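Local coordinates for protein escJ (PDB 1YJ7) that probably forms part of the membrane-associated platform on which the type III secretion system of enteropathogenic Escherichia coli is assembled, at residues Asp46-Arg49 / Ala50-Leu54. The protein carries 3 engineered substitutions. Sequence-based numbering, arbitrary orientation.
Sequences DFVR and AITIL
With its CG anti to the backbone N (chi1 -177°), the ring of Phe47 swings beside its own carbonyl carbon, and its far end comes close to Ile51, whose CG1, anti to the carbonyl carbon (chi1 -67°), turns back to meet it. Ile51 CG1 lies over one face of the ring, displaced toward its rim: a CH-pi contact with 3.8 Å from Ile51 CG1 to the Phe47 ring centroid and 3.6 Å to Phe47 CZ. One residue further on, Thr52 OG1 bends back to Val48 O (3.0 Å), so that this carbonyl accepts two bonds. Thr52 N and Thr52 OG1 reach it from opposite faces of its plane, the hydroxyl well above that plane. These contacts run along the first turns of helix 47-56, the second helix of the small N-terminal alpha/beta unit of this YscJ-family protein, where it packs beside helix 11-23 and strand 3-9. Successive i+4 to i bonds include Ala50 N to Asp46 O (2.9 Å), Ile51 N to Phe47 O and Ile53 N to Arg49 O. Alongside that last bond, Arg49 CG and Ile53 CD1 come within 4.0 Å, the two side chains pointing the same way. Beyond CG a bend in the arginine chain brings the guanidinium back to Asp46, and NH2 forms a salt bridge with Asp46 OD1 (3.2 Å), which lies in the guanidinium plane but is met from above the carboxylate plane. The same NH2 also gives a hydrogen bond to Asp25 O, its stronger partner, joining this turn to the loop after helix 11-23. Leu5 packs against both Phe47 and Ile51.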
loop_
_atom_site.group_PDB
_atom_site.type_symbol
_atom_site.label_atom_id
_atom_site.label_comp_id
_atom_site.label_asym_id
_atom_site.label_seq_id
_atom_site.Cartn_x
_atom_site.Cartn_y
_atom_site.Cartn_z
ATOM N N ASP D 46 5.549 -16.475 25.506
ATOM C CA ASP D 46 5.544 -17.232 24.255
ATOM C C ASP D 46 4.922 -16.470 23.071
ATOM O O ASP D 46 4.859 -17.001 21.964
ATOM C CB ASP D 46 4.731 -18.522 24.435
ATOM C CG ASP D 46 5.421 -19.548 25.324
ATOM O OD1 ASP D 46 6.668 -19.554 25.436
ATOM O OD2 ASP D 46 4.767 -20.424 25.931
ATOM N N PHE D 47 4.437 -15.255 23.291
ATOM C CA PHE D 47 3.732 -14.528 22.228
ATOM C C PHE D 47 4.551 -14.336 20.957
ATOM O O PHE D 47 4.064 -14.611 19.845
ATOM C CB PHE D 47 3.241 -13.162 22.732
ATOM C CG PHE D 47 2.450 -12.414 21.712
ATOM C CD1 PHE D 47 1.121 -12.695 21.504
ATOM C CD2 PHE D 47 3.060 -11.467 20.906
ATOM C CE1 PHE D 47 0.380 -11.999 20.545
ATOM C CE2 PHE D 47 2.345 -10.790 19.959
ATOM C CZ PHE D 47 1.006 -11.053 19.771
ATOM N N VAL D 48 5.783 -13.845 21.089
ATOM C CA VAL D 48 6.596 -13.586 19.894
ATOM C C VAL D 48 6.875 -14.877 19.134
ATOM O O VAL D 48 6.746 -14.922 17.920
ATOM C CB VAL D 48 7.919 -12.860 20.231
ATOM C CG1 VAL D 48 8.833 -12.794 19.016
ATOM C CG2 VAL D 48 7.614 -11.461 20.758
ATOM N N ARG D 49 7.233 -15.927 19.862
ATOM C CA ARG D 49 7.506 -17.218 19.258
ATOM C C ARG D 49 6.258 -17.749 18.550
ATOM O O ARG D 49 6.352 -18.279 17.445
ATOM C CB ARG D 49 8.005 -18.199 20.323
ATOM C CG ARG D 49 8.503 -19.525 19.789
ATOM C CD ARG D 49 9.421 -20.247 20.775
ATOM N NE ARG D 49 8.736 -20.546 22.040
ATOM C CZ ARG D 49 8.305 -21.755 22.412
ATOM N NH1 ARG D 49 8.460 -22.811 21.628
ATOM N NH2 ARG D 49 7.696 -21.904 23.580
ATOM N N ALA D 50 5.099 -17.575 19.171
ATOM C CA ALA D 50 3.839 -18.044 18.596
ATOM C C ALA D 50 3.512 -17.340 17.281
ATOM O O ALA D 50 3.139 -17.974 16.315
ATOM C CB ALA D 50 2.702 -17.873 19.574
ATOM N N ILE D 51 3.635 -16.023 17.266
ATOM C CA ILE D 51 3.374 -15.262 16.065
ATOM C C ILE D 51 4.363 -15.621 14.942
ATOM O O ILE D 51 3.973 -15.671 13.761
ATOM C CB ILE D 51 3.383 -13.747 16.412
ATOM C CG1 ILE D 51 2.190 -13.428 17.327
ATOM C CG2 ILE D 51 3.318 -12.892 15.142
ATOM C CD1 ILE D 51 0.828 -13.806 16.790
ATOM N N THR D 52 5.616 -15.884 15.293
ATOM C CA THR D 52 6.621 -16.277 14.292
ATOM C C THR D 52 6.207 -17.604 13.644
ATOM O O THR D 52 6.197 -17.733 12.419
ATOM C CB THR D 52 8.015 -16.398 14.917
ATOM O OG1 THR D 52 8.430 -15.117 15.436
ATOM C CG2 THR D 52 9.081 -16.765 13.857
ATOM N N ILE D 53 5.849 -18.570 14.478
ATOM C CA ILE D 53 5.427 -19.887 14.005
ATOM C C ILE D 53 4.182 -19.772 13.145
ATOM O O ILE D 53 4.121 -20.351 12.060
ATOM C CB ILE D 53 5.184 -20.863 15.210
ATOM C CG1 ILE D 53 6.509 -21.221 15.867
ATOM C CG2 ILE D 53 4.477 -22.164 14.724
ATOM C CD1 ILE D 53 6.372 -21.794 17.269
ATOM N N LEU D 54 3.189 -19.002 13.591
ATOM C CA LEU D 54 1.980 -18.860 12.791
ATOM C C LEU D 54 2.269 -18.139 11.475
ATOM O O LEU D 54 1.812 -18.563 10.417
ATOM C CB LEU D 54 0.897 -18.140 13.548
ATOM C CG LEU D 54 0.392 -18.889 14.777
ATOM C CD1 LEU D 54 -0.615 -18.018 15.511
ATOM C CD2 LEU D 54 -0.203 -20.247 14.420
#